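Local coordinates for protein P43 (Trichuris muris, PDB 6QIX) that is the major secreted protein of the whipworm, tethers to matrix and inhibits the function of interleukin-13, at residues R294-A306 / R318-Y330. Numbering follows the deposited sequence. Where two conformers were deposited one is given.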
ATOM      1  N   ARG A 294     -17.486   2.296   0.127  1.00 39.95           N
ATOM      2  CA  ARG A 294     -16.786   1.749  -1.032  1.00 41.37           C
ATOM      3  C   ARG A 294     -17.053   2.588  -2.280  1.00 37.65           C
ATOM      4  O   ARG A 294     -16.129   2.885  -3.066  1.00 35.66           O
ATOM      5  CB  ARG A 294     -17.200   0.298  -1.256  1.00 47.82           C
ATOM      6  CG  ARG A 294     -16.444  -0.380  -2.390  1.00 59.11           C
ATOM      7  CD  ARG A 294     -17.375  -0.810  -3.524  1.00 67.68           C
ATOM      8  NE  ARG A 294     -18.373  -1.787  -3.092  1.00 76.28           N
ATOM      9  CZ  ARG A 294     -19.676  -1.713  -3.368  1.00 81.88           C
ATOM     10  NH1 ARG A 294     -20.164  -0.697  -4.078  1.00 82.75           N
ATOM     11  NH2 ARG A 294     -20.496  -2.659  -2.929  1.00 84.35           N
ATOM     12  N   VAL A 295     -18.312   2.970  -2.489  1.00 35.73           N
ATOM     13  CA  VAL A 295     -18.655   3.802  -3.635  1.00 31.05           C
ATOM     14  C   VAL A 295     -17.829   5.073  -3.630  1.00 30.00           C
ATOM     15  O   VAL A 295     -17.308   5.506  -4.681  1.00 28.50           O
ATOM     16  CB  VAL A 295     -20.157   4.126  -3.647  1.00 28.29           C
ATOM     17  CG1 VAL A 295     -20.453   5.092  -4.759  1.00 29.76           C
ATOM     18  CG2 VAL A 295     -20.966   2.831  -3.768  1.00 30.14           C
ATOM     19  N   MET A 296     -17.688   5.698  -2.453  1.00 28.81           N
ATOM     20  CA  MET A 296     -16.919   6.935  -2.374  1.00 28.47           C
ATOM     21  C   MET A 296     -15.449   6.692  -2.690  1.00 29.22           C
ATOM     22  O   MET A 296     -14.795   7.514  -3.343  1.00 30.53           O
ATOM     23  CB  MET A 296     -17.048   7.559  -0.983  1.00 30.32           C
ATOM     24  CG  MET A 296     -18.445   7.971  -0.604  1.00 36.55           C
ATOM     25  SD  MET A 296     -18.594   7.822   1.187  1.00 47.28           S
ATOM     26  CE  MET A 296     -18.126   9.397   1.756  1.00 47.06           C
ATOM     27  N   LYS A 297     -14.900   5.588  -2.186  1.00 29.30           N
ATOM     28  CA  LYS A 297     -13.524   5.219  -2.507  1.00 29.55           C
ATOM     29  C   LYS A 297     -13.332   5.033  -4.001  1.00 27.58           C
ATOM     30  O   LYS A 297     -12.311   5.459  -4.558  1.00 27.21           O
ATOM     31  CB  LYS A 297     -13.158   3.933  -1.797  1.00 33.05           C
ATOM     32  CG  LYS A 297     -11.746   3.526  -2.008  1.00 38.87           C
ATOM     33  CD  LYS A 297     -10.863   4.488  -1.201  1.00 45.74           C
ATOM     34  CE  LYS A 297      -9.813   3.732  -0.408  1.00 50.01           C
ATOM     35  NZ  LYS A 297      -8.436   4.238  -0.762  1.00 50.85           N
ATOM     36  N   GLU A 298     -14.275   4.339  -4.655  1.00 26.25           N
ATOM     37  CA  GLU A 298     -14.168   4.123  -6.086  1.00 29.13           C
ATOM     38  C   GLU A 298     -14.180   5.453  -6.822  1.00 28.24           C
ATOM     39  O   GLU A 298     -13.428   5.648  -7.785  1.00 26.34           O
ATOM     40  CB  GLU A 298     -15.306   3.209  -6.561  1.00 33.81           C
ATOM     41  CG  GLU A 298     -15.064   1.773  -6.168  1.00 40.29           C
ATOM     42  CD  GLU A 298     -16.284   0.918  -6.327  1.00 43.88           C
ATOM     43  OE1 GLU A 298     -17.335   1.471  -6.702  1.00 43.56           O
ATOM     44  OE2 GLU A 298     -16.195  -0.302  -6.078  1.00 46.36           O
ATOM     45  N   LYS A 299     -15.006   6.389  -6.354  1.00 27.78           N
ATOM     46  CA  LYS A 299     -15.090   7.689  -6.999  1.00 30.29           C
ATOM     47  C   LYS A 299     -13.770   8.439  -6.861  1.00 25.98           C
ATOM     48  O   LYS A 299     -13.254   8.993  -7.840  1.00 27.30           O
ATOM     49  CB  LYS A 299     -16.258   8.482  -6.409  1.00 36.05           C
ATOM     50  CG  LYS A 299     -16.322   9.931  -6.882  1.00 45.38           C
ATOM     51  CD  LYS A 299     -16.663  10.017  -8.339  1.00 55.42           C
ATOM     52  CE  LYS A 299     -17.420  11.304  -8.677  1.00 61.20           C
ATOM     53  NZ  LYS A 299     -17.948  11.211 -10.068  1.00 65.36           N
ATOM     54  N   ILE A 300     -13.192   8.450  -5.657  1.00 23.12           N
ATOM     55  CA  ILE A 300     -11.928   9.165  -5.470  1.00 23.22           C
ATOM     56  C   ILE A 300     -10.838   8.612  -6.394  1.00 20.24           C
ATOM     57  O   ILE A 300     -10.078   9.377  -7.004  1.00 21.27           O
ATOM     58  CB  ILE A 300     -11.486   9.120  -3.999  1.00 25.60           C
ATOM     59  CG1 ILE A 300     -12.419   9.953  -3.120  1.00 27.14           C
ATOM     60  CG2 ILE A 300     -10.051   9.662  -3.877  1.00 28.50           C
ATOM     61  CD1 ILE A 300     -12.414   9.534  -1.652  1.00 30.01           C
ATOM     62  N   TRP A 301     -10.747   7.282  -6.520  1.00 19.58           N
ATOM     63  CA  TRP A 301      -9.739   6.684  -7.398  1.00 18.73           C
ATOM     64  C   TRP A 301     -10.066   6.905  -8.864  1.00 18.00           C
ATOM     65  O   TRP A 301      -9.162   7.200  -9.659  1.00 20.74           O
ATOM     66  CB  TRP A 301      -9.597   5.205  -7.075  1.00 18.93           C
ATOM     67  CG  TRP A 301      -8.694   5.018  -5.885  1.00 18.37           C
ATOM     68  CD1 TRP A 301      -9.045   4.787  -4.583  1.00 18.45           C
ATOM     69  CD2 TRP A 301      -7.268   5.126  -5.903  1.00 15.66           C
ATOM     70  NE1 TRP A 301      -7.914   4.720  -3.798  1.00 17.50           N
ATOM     71  CE2 TRP A 301      -6.809   4.948  -4.581  1.00 16.76           C
ATOM     72  CE3 TRP A 301      -6.336   5.389  -6.906  1.00 17.93           C
ATOM     73  CZ2 TRP A 301      -5.442   4.970  -4.254  1.00 16.51           C
ATOM     74  CZ3 TRP A 301      -4.983   5.397  -6.578  1.00 15.21           C
ATOM     75  CH2 TRP A 301      -4.549   5.159  -5.272  1.00 15.48           C
ATOM     76  N   ASP A 302     -11.338   6.811  -9.253  1.00 21.50           N
ATOM     77  CA  ASP A 302     -11.671   7.116 -10.642  1.00 24.17           C
ATOM     78  C   ASP A 302     -11.233   8.534 -10.979  1.00 25.13           C
ATOM     79  O   ASP A 302     -10.659   8.787 -12.058  1.00 26.13           O
ATOM     80  CB  ASP A 302     -13.186   6.960 -10.874  1.00 26.58           C
ATOM     81  CG  ASP A 302     -13.637   5.495 -10.986  1.00 31.61           C
ATOM     82  OD1 ASP A 302     -12.788   4.607 -11.195  1.00 32.68           O
ATOM     83  OD2 ASP A 302     -14.861   5.217 -10.840  1.00 34.62           O
ATOM     84  N   ASP A 303     -11.506   9.480 -10.066  1.00 23.33           N
ATOM     85  CA  ASP A 303     -11.153  10.875 -10.311  1.00 23.68           C
ATOM     86  C   ASP A 303      -9.638  11.071 -10.354  1.00 22.78           C
ATOM     87  O   ASP A 303      -9.124  11.810 -11.211  1.00 26.45           O
ATOM     88  CB  ASP A 303     -11.789  11.762  -9.250  1.00 27.54           C
ATOM     89  CG  ASP A 303     -13.319  11.831  -9.393  1.00 40.24           C
ATOM     90  OD1 ASP A 303     -13.988  12.340  -8.465  1.00 45.73           O
ATOM     91  OD2 ASP A 303     -13.857  11.380 -10.438  1.00 42.50           O
ATOM     92  N   PHE A 304      -8.903  10.410  -9.454  1.00 20.60           N
ATOM     93  CA  PHE A 304      -7.446  10.507  -9.487  1.00 19.10           C
ATOM     94  C   PHE A 304      -6.893   9.956 -10.799  1.00 20.04           C
ATOM     95  O   PHE A 304      -6.005  10.553 -11.426  1.00 19.85           O
ATOM     96  CB  PHE A 304      -6.804   9.760  -8.300  1.00 16.60           C
ATOM     97  CG  PHE A 304      -5.320   9.585  -8.479  1.00 17.45           C
ATOM     98  CD1 PHE A 304      -4.474  10.681  -8.354  1.00 20.97           C
ATOM     99  CD2 PHE A 304      -4.780   8.355  -8.835  1.00 15.66           C
ATOM    100  CE1 PHE A 304      -3.089  10.571  -8.583  1.00 20.32           C
ATOM    101  CE2 PHE A 304      -3.398   8.233  -9.076  1.00 15.07           C
ATOM    102  CZ  PHE A 304      -2.542   9.329  -8.936  1.00 17.27           C
ATOM    103  N   THR A 305      -7.360   8.773 -11.199  1.00 20.39           N
ATOM    104  CA  THR A 305      -6.817   8.143 -12.403  1.00 20.02           C
ATOM    105  C   THR A 305      -7.077   9.009 -13.632  1.00 22.03           C
ATOM    106  O   THR A 305      -6.162   9.251 -14.450  1.00 22.26           O
ATOM    107  CB  THR A 305      -7.421   6.736 -12.527  1.00 22.31           C
ATOM    108  OG1 THR A 305      -7.044   5.958 -11.363  1.00 23.62           O
ATOM    109  CG2 THR A 305      -7.004   6.021 -13.795  1.00 24.42           C
ATOM    110  N   ALA A 306      -8.304   9.532 -13.748  1.00 23.06           N
ATOM    111  CA  ALA A 306      -8.607  10.483 -14.813  1.00 26.18           C
ATOM    112  C   ALA A 306      -7.740  11.742 -14.730  1.00 27.52           C
ATOM    113  O   ALA A 306      -7.258  12.238 -15.759  1.00 28.92           O
ATOM    114  CB  ALA A 306     -10.080  10.854 -14.747  1.00 25.93           C
ATOM    115  N   ARG A 318       2.651   9.975 -10.937  1.00 15.72           N
ATOM    116  CA  ARG A 318       1.405   9.263 -10.636  1.00 14.74           C
ATOM    117  C   ARG A 318       1.579   8.322  -9.443  1.00 13.36           C
ATOM    118  O   ARG A 318       0.742   8.283  -8.529  1.00 13.83           O
ATOM    119  CB  ARG A 318       0.973   8.488 -11.879  1.00 14.34           C
ATOM    120  CG  ARG A 318      -0.391   7.795 -11.803  1.00 13.99           C
ATOM    121  CD  ARG A 318      -0.322   6.328 -11.233  1.00 18.04           C
ATOM    122  NE  ARG A 318       0.735   5.557 -11.879  1.00 17.98           N
ATOM    123  CZ  ARG A 318       0.671   5.050 -13.102  1.00 20.48           C
ATOM    124  NH1 ARG A 318      -0.413   5.211 -13.836  1.00 21.18           N
ATOM    125  NH2 ARG A 318       1.722   4.431 -13.621  1.00 19.74           N
ATOM    126  N   ASP A 319       2.651   7.526  -9.451  1.00 15.32           N
ATOM    127  CA  ASP A 319       2.881   6.557  -8.381  1.00 14.68           C
ATOM    128  C   ASP A 319       3.075   7.259  -7.040  1.00 14.17           C
ATOM    129  O   ASP A 319       2.556   6.814  -5.991  1.00 14.22           O
ATOM    130  CB  ASP A 319       4.108   5.703  -8.721  1.00 16.00           C
ATOM    131  CG  ASP A 319       3.853   4.720  -9.877  1.00 19.51           C
ATOM    132  OD1 ASP A 319       2.642   4.500 -10.168  1.00 18.22           O
ATOM    133  OD2 ASP A 319       4.843   4.158 -10.450  1.00 20.42           O
ATOM    134  N   GLY A 320       3.801   8.364  -7.050  1.00 14.14           N
ATOM    135  CA  GLY A 320       4.038   9.059  -5.795  1.00 15.07           C
ATOM    136  C   GLY A 320       2.759   9.567  -5.168  1.00 14.87           C
ATOM    137  O   GLY A 320       2.563   9.421  -3.975  1.00 13.27           O
ATOM    138  N   TYR A 321       1.872  10.188  -5.970  1.00 15.23           N
ATOM    139  CA  TYR A 321       0.580  10.601  -5.453  1.00 14.34           C
ATOM    140  C   TYR A 321      -0.237   9.392  -5.030  1.00 12.53           C
ATOM    141  O   TYR A 321      -0.906   9.408  -3.978  1.00 14.28           O
ATOM    142  CB  TYR A 321      -0.188  11.402  -6.502  1.00 14.74           C
ATOM    143  CG  TYR A 321       0.171  12.860  -6.604  1.00 18.33           C
ATOM    144  CD1 TYR A 321      -0.032  13.741  -5.545  1.00 19.81           C
ATOM    145  CD2 TYR A 321       0.713  13.373  -7.779  1.00 18.61           C
ATOM    146  CE1 TYR A 321       0.298  15.076  -5.649  1.00 21.00           C
ATOM    147  CE2 TYR A 321       1.058  14.716  -7.893  1.00 20.29           C
ATOM    148  CZ  TYR A 321       0.834  15.559  -6.835  1.00 22.24           C
ATOM    149  OH  TYR A 321       1.166  16.899  -6.950  1.00 25.89           O
ATOM    150  N   ALA A 322      -0.213   8.328  -5.836  1.00 12.95           N
ATOM    151  CA  ALA A 322      -1.092   7.202  -5.552  1.00 11.58           C
ATOM    152  C   ALA A 322      -0.694   6.539  -4.231  1.00 12.74           C
ATOM    153  O   ALA A 322      -1.548   6.050  -3.504  1.00 13.64           O
ATOM    154  CB  ALA A 322      -1.053   6.196  -6.699  1.00 12.12           C
ATOM    155  N   LYS A 323       0.613   6.442  -3.941  1.00 12.00           N
ATOM    156  CA  LYS A 323       1.029   5.834  -2.679  1.00 13.22           C
ATOM    157  C   LYS A 323       0.488   6.603  -1.485  1.00 14.10           C
ATOM    158  O   LYS A 323       0.131   5.988  -0.462  1.00 16.33           O
ATOM    159  CB  LYS A 323       2.564   5.721  -2.623  1.00 15.03           C
ATOM    160  CG  LYS A 323       3.106   4.649  -3.573  1.00 15.28           C
ATOM    161  CD  LYS A 323       4.626   4.663  -3.630  1.00 19.54           C
ATOM    162  CE  LYS A 323       5.153   3.878  -4.719  1.00 22.94           C
ATOM    163  NZ  LYS A 323       6.678   3.937  -4.682  1.00 27.55           N
ATOM    164  N   MET A 324       0.407   7.931  -1.586  0.55 14.53           N
ATOM    165  CA  MET A 324      -0.204   8.727  -0.524  0.55 14.19           C
ATOM    166  C   MET A 324      -1.714   8.467  -0.455  0.55 14.68           C
ATOM    167  O   MET A 324      -2.274   8.258   0.633  0.55 13.81           O
ATOM    168  CB  MET A 324       0.092  10.223  -0.753  0.55 15.71           C
ATOM    169  CG  MET A 324       1.580  10.606  -0.764  0.55 16.34           C
ATOM    170  SD  MET A 324       1.888  12.369  -1.139  0.55 21.45           S
ATOM    171  CE  MET A 324       1.388  13.165   0.390  0.55 24.84           C
ATOM    172  N   LEU A 325      -2.379   8.453  -1.612  1.00 13.76           N
ATOM    173  CA  LEU A 325      -3.834   8.230  -1.651  1.00 14.85           C
ATOM    174  C   LEU A 325      -4.190   6.868  -1.061  1.00 14.92           C
ATOM    175  O   LEU A 325      -5.247   6.721  -0.419  1.00 16.59           O
ATOM    176  CB  LEU A 325      -4.323   8.395  -3.095  1.00 16.86           C
ATOM    177  CG  LEU A 325      -5.763   8.766  -3.363  1.00 24.05           C
ATOM    178  CD1 LEU A 325      -6.116  10.090  -2.714  1.00 24.10           C
ATOM    179  CD2 LEU A 325      -6.022   8.839  -4.869  1.00 26.93           C
ATOM    180  N   MET A 326      -3.330   5.860  -1.256  1.00 15.01           N
ATOM    181  CA  MET A 326      -3.578   4.562  -0.631  1.00 14.71           C
ATOM    182  C   MET A 326      -3.653   4.629   0.895  1.00 15.95           C
ATOM    183  O   MET A 326      -4.086   3.650   1.500  1.00 17.30           O
ATOM    184  CB  MET A 326      -2.513   3.513  -1.028  1.00 15.85           C
ATOM    185  CG  MET A 326      -2.667   3.090  -2.476  1.00 18.08           C
ATOM    186  SD  MET A 326      -3.961   2.078  -2.917  1.00 21.36           S
ATOM    187  CE  MET A 326      -3.663   0.623  -1.936  1.00 25.49           C
ATOM    188  N   GLN A 327      -3.157   5.702   1.507  1.00 16.95           N
ATOM    189  CA  GLN A 327      -3.143   5.802   2.965  1.00 14.15           C
ATOM    190  C   GLN A 327      -4.462   6.301   3.516  1.00 15.98           C
ATOM    191  O   GLN A 327      -4.655   6.289   4.734  1.00 17.73           O
ATOM    192  CB  GLN A 327      -2.032   6.736   3.449  1.00 18.41           C
ATOM    193  CG  GLN A 327      -0.688   6.443   2.887  1.00 20.31           C
ATOM    194  CD  GLN A 327      -0.273   5.029   3.033  1.00 20.67           C
ATOM    195  OE1 GLN A 327      -0.432   4.412   4.092  1.00 20.11           O
ATOM    196  NE2 GLN A 327       0.329   4.493   1.964  1.00 22.60           N
ATOM    197  N   LEU A 328      -5.391   6.728   2.660  1.00 16.94           N
ATOM    198  CA  LEU A 328      -6.690   7.148   3.179  1.00 16.32           C
ATOM    199  C   LEU A 328      -7.394   5.972   3.862  1.00 16.97           C
ATOM    200  O   LEU A 328      -7.225   4.816   3.466  1.00 19.35           O
ATOM    201  CB  LEU A 328      -7.569   7.694   2.071  1.00 18.07           C
ATOM    202  CG  LEU A 328      -7.141   9.104   1.639  1.00 20.32           C
ATOM    203  CD1 LEU A 328      -7.955   9.503   0.413  1.00 23.51           C
ATOM    204  CD2 LEU A 328      -7.343  10.157   2.753  1.00 19.68           C
ATOM    205  N   PRO A 329      -8.232   6.245   4.840  1.00 16.05           N
ATOM    206  CA  PRO A 329      -8.997   5.168   5.479  1.00 16.29           C
ATOM    207  C   PRO A 329      -9.901   4.449   4.490  1.00 16.99           C
ATOM    208  O   PRO A 329     -10.597   5.077   3.708  1.00 22.06           O
ATOM    209  CB  PRO A 329      -9.821   5.910   6.544  1.00 17.16           C
ATOM    210  CG  PRO A 329      -9.091   7.237   6.769  1.00 17.29           C
ATOM    211  CD  PRO A 329      -8.498   7.573   5.430  1.00 16.73           C
ATOM    212  N   TYR A 330      -9.898   3.118   4.553  1.00 18.81           N
ATOM    213  CA  TYR A 330     -10.691   2.250   3.696  1.00 21.75           C
ATOM    214  C   TYR A 330     -11.588   1.396   4.588  1.00 17.66           C
ATOM    215  O   TYR A 330     -11.101   0.552   5.345  1.00 20.37           O
ATOM    216  CB  TYR A 330      -9.765   1.376   2.848  1.00 28.80           C
ATOM    217  CG  TYR A 330     -10.445   0.339   1.957  1.00 41.06           C
ATOM    218  CD1 TYR A 330     -10.396   0.462   0.580  1.00 46.19           C
ATOM    219  CD2 TYR A 330     -11.080  -0.789   2.483  1.00 46.22           C
ATOM    220  CE1 TYR A 330     -10.985  -0.478  -0.235  1.00 50.45           C
ATOM    221  CE2 TYR A 330     -11.672  -1.736   1.665  1.00 49.92           C
ATOM    222  CZ  TYR A 330     -11.614  -1.575   0.310  1.00 53.11           C
ATOM    223  OH  TYR A 330     -12.180  -2.489  -0.569  1.00 58.02           O
TER
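Trp-301 and Phe-304 of helix 292-310 pack against Leu-325 and Ala-322 of helix 315-325, forming an antiparallel helical hairpin whose short segments run at 167° with axes 11.5 Å apart. No hydrogen bond joins the two segments; apolar and aromatic contacts make up most of the interface. Leu-325 divides its branches among three residues. Its CD2 sits over one face of the Trp-301 indole, 3.8 Å from the centroid of the six-membered ring and only 2° off the normal, a CH-pi contact; the same methyl lies 3.6 Å from Phe-304 CB. The other methyl, CD1, turns to Ile-300 CG2.

Phe-304 is a knob in a hole made by Arg-318, Tyr-321, Ala-322 and Leu-325. Carrying CG anti to its own backbone N (chi1 167°), it pushes the ring between the turns of the opposing helix, where CE1 meets Tyr-321 CB at 3.7 Å and the carbonyl oxygen of Arg-318 lies at the ring edge. Tyr-225 adds an edge-to-face partner from outside the hairpin.

Met-326 makes a Met-aromatic contact with the same indole that Leu-325 covers, its SD coming in obliquely 3.5 Å from Trp-301 CZ2, while Ala-322 O lies at the ring edge, 3.6 Å from Trp-301 CH2. A type I turn from Leu-325 to Leu-328 carries the chain toward Tyr-330, which pairs through its backbone with His-345. The bent aliphatic chain of Lys-297 crosses the Tyr-330 side chain at about a right angle, and its CE stands at the edge of the phenol ring, 3.5 Å from Tyr-330 CD1.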